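Local coordinates for protein CocE/NonD family hydrolase (Staphylococcus aureus subsp. aureus COL, PDB 3III) that probably hydrolyses ester or amide bonds, as a CocE/NonD family hydrolase with an alpha/beta-hydrolase domain and a C-terminal non-catalytic domain, at residues 176-182 against 253-259; 363-367 against 545-549. All blocks are in the same frame, centred on the assembly; numbering follows the deposited sequence.

Contact 1: residues 176-182 against 253-259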
ATOM      1  N   TRP A 176       9.093  -4.761   5.175  1.00  7.64           N
ATOM      2  CA  TRP A 176       8.868  -6.104   4.649  1.00  8.12           C
ATOM      3  C   TRP A 176      10.202  -6.677   4.194  1.00  7.30           C
ATOM      4  O   TRP A 176      10.529  -7.835   4.458  1.00  8.70           O
ATOM      5  CB  TRP A 176       7.899  -6.086   3.458  1.00  8.15           C
ATOM      6  CG  TRP A 176       6.469  -5.667   3.752  1.00  9.06           C
ATOM      7  CD1 TRP A 176       5.792  -4.636   3.139  1.00  8.88           C
ATOM      8  CD2 TRP A 176       5.521  -6.295   4.645  1.00  7.52           C
ATOM      9  NE1 TRP A 176       4.517  -4.553   3.638  1.00  7.92           N
ATOM     10  CE2 TRP A 176       4.303  -5.591   4.515  1.00  7.94           C
ATOM     11  CE3 TRP A 176       5.566  -7.417   5.510  1.00  8.51           C
ATOM     12  CZ2 TRP A 176       3.161  -5.912   5.262  1.00  8.11           C
ATOM     13  CZ3 TRP A 176       4.404  -7.757   6.217  1.00  8.58           C
ATOM     14  CH2 TRP A 176       3.221  -7.005   6.092  1.00  6.85           C
ATOM     15  N   TRP A 177      10.940  -5.881   3.455  1.00  7.35           N
ATOM     16  CA  TRP A 177      12.278  -6.291   3.014  1.00  8.89           C
ATOM     17  C   TRP A 177      13.238  -6.734   4.158  1.00  9.00           C
ATOM     18  O   TRP A 177      13.718  -7.875   4.160  1.00  9.65           O
ATOM     19  CB  TRP A 177      12.925  -5.216   2.102  1.00  8.28           C
ATOM     20  CG  TRP A 177      12.641  -5.519   0.641  1.00 10.65           C
ATOM     21  CD1 TRP A 177      11.820  -4.829  -0.207  1.00  9.37           C
ATOM     22  CD2 TRP A 177      13.168  -6.615  -0.124  1.00 10.57           C
ATOM     23  NE1 TRP A 177      11.814  -5.418  -1.425  1.00  9.83           N
ATOM     24  CE2 TRP A 177      12.618  -6.523  -1.410  1.00 10.30           C
ATOM     25  CE3 TRP A 177      14.029  -7.676   0.162  1.00  9.65           C
ATOM     26  CZ2 TRP A 177      12.914  -7.450  -2.408  1.00 12.25           C
ATOM     27  CZ3 TRP A 177      14.336  -8.583  -0.827  1.00 12.66           C
ATOM     28  CH2 TRP A 177      13.795  -8.468  -2.093  1.00 12.71           C
ATOM     29  N   VAL A 178      13.523  -5.844   5.100  1.00  8.92           N
ATOM     30  CA  VAL A 178      14.546  -6.197   6.131  1.00  9.42           C
ATOM     31  C   VAL A 178      14.059  -7.364   7.008  1.00  9.31           C
ATOM     32  O   VAL A 178      14.832  -8.242   7.397  1.00  9.35           O
ATOM     33  CB  VAL A 178      14.987  -4.959   6.950  1.00  8.97           C
ATOM     34  CG1 VAL A 178      13.920  -4.527   7.991  1.00  5.89           C
ATOM     35  CG2 VAL A 178      16.331  -5.196   7.593  1.00  7.52           C
ATOM     36  N   ALA A 179      12.761  -7.421   7.273  1.00 10.25           N
ATOM     37  CA  ALA A 179      12.204  -8.503   8.098  1.00  9.97           C
ATOM     38  C   ALA A 179      12.377  -9.874   7.424  1.00  9.44           C
ATOM     39  O   ALA A 179      12.505 -10.906   8.122  1.00  8.65           O
ATOM     40  CB  ALA A 179      10.723  -8.260   8.465  1.00  9.65           C
ATOM     41  N   SER A 180      12.418  -9.896   6.086  1.00  9.46           N
ATOM     42  CA  SER A 180      12.632 -11.163   5.371  1.00  9.34           C
ATOM     43  C   SER A 180      14.056 -11.753   5.640  1.00  9.44           C
ATOM     44  O   SER A 180      14.318 -12.935   5.397  1.00  8.08           O
ATOM     45  CB  SER A 180      12.367 -11.005   3.856  1.00  9.35           C
ATOM     46  OG  SER A 180      13.446 -10.345   3.201  1.00 10.00           O
ATOM     47  N   LEU A 181      14.970 -10.905   6.103  1.00  9.15           N
ATOM     48  CA  LEU A 181      16.311 -11.321   6.487  1.00  9.61           C
ATOM     49  C   LEU A 181      16.443 -11.747   7.991  1.00 10.00           C
ATOM     50  O   LEU A 181      17.489 -12.178   8.387  1.00  9.42           O
ATOM     51  CB  LEU A 181      17.290 -10.177   6.180  1.00  9.80           C
ATOM     52  CG  LEU A 181      17.351  -9.624   4.750  1.00  9.99           C
ATOM     53  CD1 LEU A 181      18.300  -8.423   4.678  1.00 12.41           C
ATOM     54  CD2 LEU A 181      17.754 -10.774   3.752  1.00  8.85           C
ATOM     55  N   ASN A 182      15.387 -11.525   8.776  0.70 10.80           N
ATOM     56  CA  ASN A 182      15.323 -11.876  10.193  0.70 10.40           C
ATOM     57  C   ASN A 182      16.490 -11.316  11.032  0.70  9.88           C
ATOM     58  O   ASN A 182      17.260 -12.071  11.631  0.70  8.91           O
ATOM     59  CB  ASN A 182      15.215 -13.391  10.326  0.70 11.36           C
ATOM     60  CG  ASN A 182      13.919 -13.886   9.855  0.70 12.01           C
ATOM     61  OD1 ASN A 182      12.894 -13.678  10.509  0.70 19.31           O
ATOM     62  ND2 ASN A 182      13.905 -14.493   8.659  0.70 14.19           N
ATOM     63  N   VAL A 253       9.368  -9.448  -2.318  1.00  7.95           N
ATOM     64  CA  VAL A 253       9.872  -9.896  -1.026  1.00  8.06           C
ATOM     65  C   VAL A 253       9.456 -11.368  -0.774  1.00  9.59           C
ATOM     66  O   VAL A 253       8.260 -11.688  -0.946  1.00  9.77           O
ATOM     67  CB  VAL A 253       9.298  -9.011   0.149  1.00  8.82           C
ATOM     68  CG1 VAL A 253       9.764  -9.564   1.545  1.00  7.28           C
ATOM     69  CG2 VAL A 253       9.673  -7.519  -0.045  1.00  6.57           C
ATOM     70  N   PRO A 254      10.385 -12.218  -0.274  1.00 10.27           N
ATOM     71  CA  PRO A 254      10.036 -13.601   0.165  1.00 10.66           C
ATOM     72  C   PRO A 254       9.383 -13.548   1.553  1.00 10.84           C
ATOM     73  O   PRO A 254      10.017 -13.829   2.572  1.00 11.16           O
ATOM     74  CB  PRO A 254      11.380 -14.338   0.193  1.00 10.99           C
ATOM     75  CG  PRO A 254      12.392 -13.275   0.496  1.00 11.24           C
ATOM     76  CD  PRO A 254      11.829 -11.946  -0.111  1.00 11.37           C
ATOM     77  N   LEU A 255       8.098 -13.238   1.543  1.00  8.92           N
ATOM     78  CA  LEU A 255       7.338 -12.889   2.743  1.00  9.85           C
ATOM     79  C   LEU A 255       7.242 -14.017   3.784  1.00  9.29           C
ATOM     80  O   LEU A 255       7.173 -13.739   4.966  1.00  9.08           O
ATOM     81  CB  LEU A 255       5.934 -12.461   2.337  1.00  9.08           C
ATOM     82  CG  LEU A 255       5.838 -11.116   1.593  1.00  9.13           C
ATOM     83  CD1 LEU A 255       4.447 -10.960   1.034  1.00  7.08           C
ATOM     84  CD2 LEU A 255       6.156  -9.948   2.504  1.00  7.29           C
ATOM     85  N   SER A 256       7.248 -15.278   3.335  1.00  9.88           N
ATOM     86  CA  SER A 256       7.151 -16.402   4.236  1.00 10.95           C
ATOM     87  C   SER A 256       8.395 -16.607   5.115  1.00 11.36           C
ATOM     88  O   SER A 256       8.396 -17.418   6.046  1.00 12.64           O
ATOM     89  CB  SER A 256       6.838 -17.672   3.444  1.00 12.20           C
ATOM     90  OG  SER A 256       7.924 -18.039   2.636  1.00 13.42           O
ATOM     91  N   GLN A 257       9.475 -15.938   4.790  1.00 10.70           N
ATOM     92  CA  GLN A 257      10.640 -15.860   5.665  1.00  9.73           C
ATOM     93  C   GLN A 257      10.427 -14.979   6.884  1.00  9.69           C
ATOM     94  O   GLN A 257      11.227 -15.024   7.845  1.00  9.62           O
ATOM     95  CB  GLN A 257      11.815 -15.318   4.870  1.00 10.57           C
ATOM     96  CG  GLN A 257      12.255 -16.291   3.721  1.00  9.35           C
ATOM     97  CD  GLN A 257      13.459 -15.816   2.937  1.00 13.03           C
ATOM     98  OE1 GLN A 257      14.126 -14.844   3.294  1.00 12.13           O
ATOM     99  NE2 GLN A 257      13.764 -16.516   1.876  1.00  8.46           N
ATOM    100  N   ILE A 258       9.414 -14.122   6.848  1.00  9.16           N
ATOM    101  CA  ILE A 258       9.214 -13.186   7.988  1.00  8.88           C
ATOM    102  C   ILE A 258       8.649 -13.929   9.195  1.00  9.23           C
ATOM    103  O   ILE A 258       7.576 -14.601   9.111  1.00 10.26           O
ATOM    104  CB  ILE A 258       8.304 -12.030   7.607  1.00  7.94           C
ATOM    105  CG1 ILE A 258       8.972 -11.201   6.520  1.00  7.97           C
ATOM    106  CG2 ILE A 258       7.924 -11.186   8.806  1.00  8.29           C
ATOM    107  CD1 ILE A 258       8.045 -10.083   6.001  1.00 10.45           C
ATOM    108  N   LYS A 259       9.354 -13.815  10.311  1.00  9.16           N
ATOM    109  CA  LYS A 259       8.897 -14.373  11.595  1.00 11.09           C
ATOM    110  C   LYS A 259       8.578 -13.360  12.708  1.00 11.32           C
ATOM    111  O   LYS A 259       8.057 -13.730  13.783  1.00 12.72           O
ATOM    112  CB  LYS A 259       9.958 -15.346  12.112  1.00 11.17           C
ATOM    113  CG  LYS A 259      10.218 -16.483  11.143  1.00 13.31           C
ATOM    114  CD  LYS A 259      11.475 -17.267  11.589  1.00 19.35           C
ATOM    115  CE  LYS A 259      11.501 -18.674  10.982  1.00 23.95           C
ATOM    116  NZ  LYS A 259      12.902 -19.262  11.014  1.00 29.09           N
TER

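Contact 2: residues 363-367 against 545-549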
ATOM      1  N   TYR A 363     -23.513 -14.054 -12.315  1.00  9.01           N
ATOM      2  CA  TYR A 363     -23.251 -14.262 -13.744  1.00  9.07           C
ATOM      3  C   TYR A 363     -23.652 -13.055 -14.590  1.00  8.35           C
ATOM      4  O   TYR A 363     -24.712 -12.478 -14.388  1.00  7.82           O
ATOM      5  CB  TYR A 363     -23.964 -15.513 -14.230  1.00  9.72           C
ATOM      6  CG  TYR A 363     -23.539 -16.749 -13.464  1.00 10.33           C
ATOM      7  CD1 TYR A 363     -22.392 -17.436 -13.803  1.00 11.66           C
ATOM      8  CD2 TYR A 363     -24.253 -17.184 -12.360  1.00  9.40           C
ATOM      9  CE1 TYR A 363     -21.982 -18.566 -13.077  1.00 12.45           C
ATOM     10  CE2 TYR A 363     -23.852 -18.279 -11.636  1.00  9.97           C
ATOM     11  CZ  TYR A 363     -22.729 -18.966 -11.991  1.00 11.40           C
ATOM     12  OH  TYR A 363     -22.346 -20.065 -11.277  1.00 12.26           O
ATOM     13  N   LEU A 364     -22.754 -12.648 -15.490  1.00  7.38           N
ATOM     14  CA  LEU A 364     -22.971 -11.477 -16.347  1.00  7.03           C
ATOM     15  C   LEU A 364     -23.860 -11.863 -17.510  1.00  7.80           C
ATOM     16  O   LEU A 364     -23.718 -12.960 -18.044  1.00  6.05           O
ATOM     17  CB  LEU A 364     -21.658 -11.011 -16.968  1.00  5.95           C
ATOM     18  CG  LEU A 364     -20.776 -10.094 -16.159  1.00  8.41           C
ATOM     19  CD1 LEU A 364     -20.316 -10.772 -14.887  1.00  8.26           C
ATOM     20  CD2 LEU A 364     -19.633  -9.652 -17.045  1.00  6.13           C
ATOM     21  N   ASN A 365     -24.738 -10.944 -17.919  1.00  8.65           N
ATOM     22  CA  ASN A 365     -25.556 -11.108 -19.121  1.00  8.21           C
ATOM     23  C   ASN A 365     -25.293  -9.869 -20.003  1.00  9.34           C
ATOM     24  O   ASN A 365     -25.706  -8.761 -19.646  1.00  8.57           O
ATOM     25  CB  ASN A 365     -27.049 -11.195 -18.747  1.00  8.93           C
ATOM     26  CG  ASN A 365     -27.939 -11.432 -19.956  1.00 10.02           C
ATOM     27  OD1 ASN A 365     -27.462 -11.341 -21.070  1.00  9.95           O
ATOM     28  ND2 ASN A 365     -29.185 -11.840 -19.739  1.00  8.62           N
ATOM     29  N   ALA A 366     -24.645 -10.062 -21.163  1.00 10.49           N
ATOM     30  CA  ALA A 366     -24.285  -8.966 -22.109  1.00 12.39           C
ATOM     31  C   ALA A 366     -25.495  -8.255 -22.768  1.00 13.97           C
ATOM     32  O   ALA A 366     -25.377  -7.084 -23.192  1.00 16.21           O
ATOM     33  CB  ALA A 366     -23.324  -9.507 -23.252  1.00 12.30           C
ATOM     34  N   GLU A 367     -26.641  -8.921 -22.812  1.00 13.86           N
ATOM     35  CA  GLU A 367     -27.825  -8.378 -23.497  1.00 14.28           C
ATOM     36  C   GLU A 367     -28.540  -7.295 -22.736  1.00 13.64           C
ATOM     37  O   GLU A 367     -29.134  -6.396 -23.331  1.00 11.85           O
ATOM     38  CB  GLU A 367     -28.864  -9.468 -23.756  1.00 14.54           C
ATOM     39  CG  GLU A 367     -28.362 -10.682 -24.504  1.00 17.22           C
ATOM     40  CD  GLU A 367     -29.504 -11.488 -25.148  1.00 21.40           C
ATOM     41  OE1 GLU A 367     -30.034 -12.418 -24.495  1.00 26.44           O
ATOM     42  OE2 GLU A 367     -29.869 -11.188 -26.303  1.00 23.04           O
ATOM     43  N   TYR A 545     -18.034 -11.843 -23.987  1.00  9.32           N
ATOM     44  CA  TYR A 545     -18.995 -12.904 -24.209  1.00  7.67           C
ATOM     45  C   TYR A 545     -19.570 -13.392 -22.891  1.00  8.07           C
ATOM     46  O   TYR A 545     -18.853 -13.571 -21.919  1.00  7.44           O
ATOM     47  CB  TYR A 545     -18.322 -14.067 -24.938  1.00  8.24           C
ATOM     48  CG  TYR A 545     -17.749 -13.693 -26.254  1.00  4.87           C
ATOM     49  CD1 TYR A 545     -18.433 -13.949 -27.431  1.00  8.19           C
ATOM     50  CD2 TYR A 545     -16.509 -13.111 -26.333  1.00  7.13           C
ATOM     51  CE1 TYR A 545     -17.904 -13.612 -28.676  1.00  7.63           C
ATOM     52  CE2 TYR A 545     -15.965 -12.764 -27.561  1.00  8.05           C
ATOM     53  CZ  TYR A 545     -16.656 -13.015 -28.707  1.00  6.39           C
ATOM     54  OH  TYR A 545     -16.079 -12.678 -29.898  1.00  4.21           O
ATOM     55  N   THR A 546     -20.882 -13.584 -22.865  1.00  8.14           N
ATOM     56  CA  THR A 546     -21.553 -14.083 -21.680  1.00  8.28           C
ATOM     57  C   THR A 546     -22.542 -15.163 -22.078  1.00  9.04           C
ATOM     58  O   THR A 546     -23.049 -15.178 -23.231  1.00  9.21           O
ATOM     59  CB  THR A 546     -22.314 -12.967 -21.005  1.00  9.39           C
ATOM     60  OG1 THR A 546     -23.353 -12.500 -21.875  1.00  7.79           O
ATOM     61  CG2 THR A 546     -21.358 -11.804 -20.615  1.00  7.99           C
ATOM     62  N   GLY A 547     -22.814 -16.070 -21.141  1.00  8.72           N
ATOM     63  CA  GLY A 547     -23.847 -17.090 -21.349  1.00  9.54           C
ATOM     64  C   GLY A 547     -23.326 -18.352 -21.997  1.00 10.01           C
ATOM     65  O   GLY A 547     -22.309 -18.341 -22.698  1.00  9.93           O
ATOM     66  N   GLY A 548     -24.054 -19.452 -21.795  1.00 10.81           N
ATOM     67  CA  GLY A 548     -23.664 -20.753 -22.397  1.00 10.29           C
ATOM     68  C   GLY A 548     -22.298 -21.167 -21.861  1.00 10.64           C
ATOM     69  O   GLY A 548     -22.053 -21.037 -20.680  1.00 10.44           O
ATOM     70  N   LYS A 549     -21.383 -21.594 -22.728  1.00 10.47           N
ATOM     71  CA  LYS A 549     -20.008 -21.899 -22.300  1.00 10.56           C
ATOM     72  C   LYS A 549     -19.230 -20.689 -21.800  1.00 10.06           C
ATOM     73  O   LYS A 549     -18.199 -20.844 -21.147  1.00  9.22           O
ATOM     74  CB  LYS A 549     -19.209 -22.568 -23.427  1.00 10.79           C
ATOM     75  CG  LYS A 549     -18.944 -21.688 -24.670  1.00 14.16           C
ATOM     76  CD  LYS A 549     -18.072 -22.434 -25.741  1.00 18.33           C
ATOM     77  CE  LYS A 549     -18.751 -22.485 -27.122  1.00 20.02           C
ATOM     78  NZ  LYS A 549     -18.336 -23.655 -28.010  1.00 20.57           N
TER
HETATM   79  O   HOH W   1     -22.370 -15.198 -18.008  1.00  4.86           O

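Contact 1: residues 176-182 against 253-259
The last turn of helix 170-179 in the alpha/beta-hydrolase domain packs on the loop before strand 262-267, where a methyl of Val-253 lies over one face of Trp-177. Val-253 CG2 sits 3.3 Å from the centroid of the five-membered ring of Trp-177. It lies 9° off the ring normal, a close CH-pi contact. The valine holds CG1 anti to its backbone N (chi1 176°), and this splits its two methyls between partners. CG2 meets the indole, and CG1 lies 3.8 Å from Ser-180 CB.

Trp-176 is used differently. Its ring edge, at CE3, receives Ile-258 CD1 at 3.7 Å, close to the ring plane. Leu-255 CD2 approaches CE3 obliquely. The indole also reaches strand 186-192, and its NE1 donates to the backbone O of Gly-194. In this fold a helix in this position follows the nucleophile elbow, so strand 162-168 and helix 170-179 probably form that unit here.

Ile-258 CG1 lies 3.9 Å from Ala-179 CB and also rests on the backbone of the helix end. Ser-180 OG turns back to the helix and donates to Trp-177 O at 2.7 Å. This bond lies in the carbonyl plane, on a lone pair. Pro-254 packs its ring CG and CD against the CB and OG of the serine.

Ala-179 to Asn-182 form a type I turn, and Asn-182 then leaves helical geometry with positive phi. Asn-182 has two conformers, so its side-chain contacts are certain only for the one described. In it ND2 donates to Gln-257 O at 2.8 Å. The N-H to O angle is 164°. The acceptor lies in the plane of the asparagine amide, while the donor is tilted from the carbonyl plane. The aliphatic chain of Lys-259 lies alongside OD1 of this conformer.

Contact 2: residues 363-367 against 545-549
A threonine hydroxyl and a water join Thr-546 and Gly-547 to Leu-364 and Ala-366. Direct backbone pairing plays no part here. Both strands, 358-365 and 541-546, belong to the branched antiparallel sheet of the C-terminal domain. The domain probably has the galactose-binding-like jelly-roll fold, as in X-Pro dipeptidyl-peptidase relatives. Within the sheet the two strands pair with other neighbours, and here they meet at their ends.

Thr-546 OG1 accepts the backbone N-H of Ala-366 at 2.8 Å, with an N-H to O angle of 161°. The hydroxyl is set between the backbone N and the carbonyl carbon (chi1 64°), which puts OG1 on the Ala-366 side. Ala-366 CB comes within 3.3 Å of OG1. The methyl of the threonine, CG2, packs on Leu-364 CB at 3.7 Å.

The water donates to Leu-364 O at 2.6 Å and accepts from Gly-547 N at 3.3 Å. Gly-547 has positive phi and an extended psi, and the strand ends before it.

The side chain of Asn-365 starts away from the 545-549 segment, and its amide closes an Asx turn. Its OD1 accepts from Glu-367 N at 3.1 Å, with the donor 45° out of the carbonyl plane.

In the fold
The two contacts lie in different parts of the chain and do not touch. Their centres are 43 Å apart, and the nearest atoms are about 29 Å apart. Contact 1 closes before contact 2 opens, so they come in series. Contact 1 joins helix 170-179 to the loop leading into strand 262-267, a strand of the mixed sheet of the alpha/beta-hydrolase domain. Contact 2 lies in the antiparallel sheet of the C-terminal domain, and its centre is about 34 Å from the centre of the chain. Its two segments are 178 residues apart at their closest ends, with only strands and loops between them. Each contact lies within one domain, and neither bridges the two.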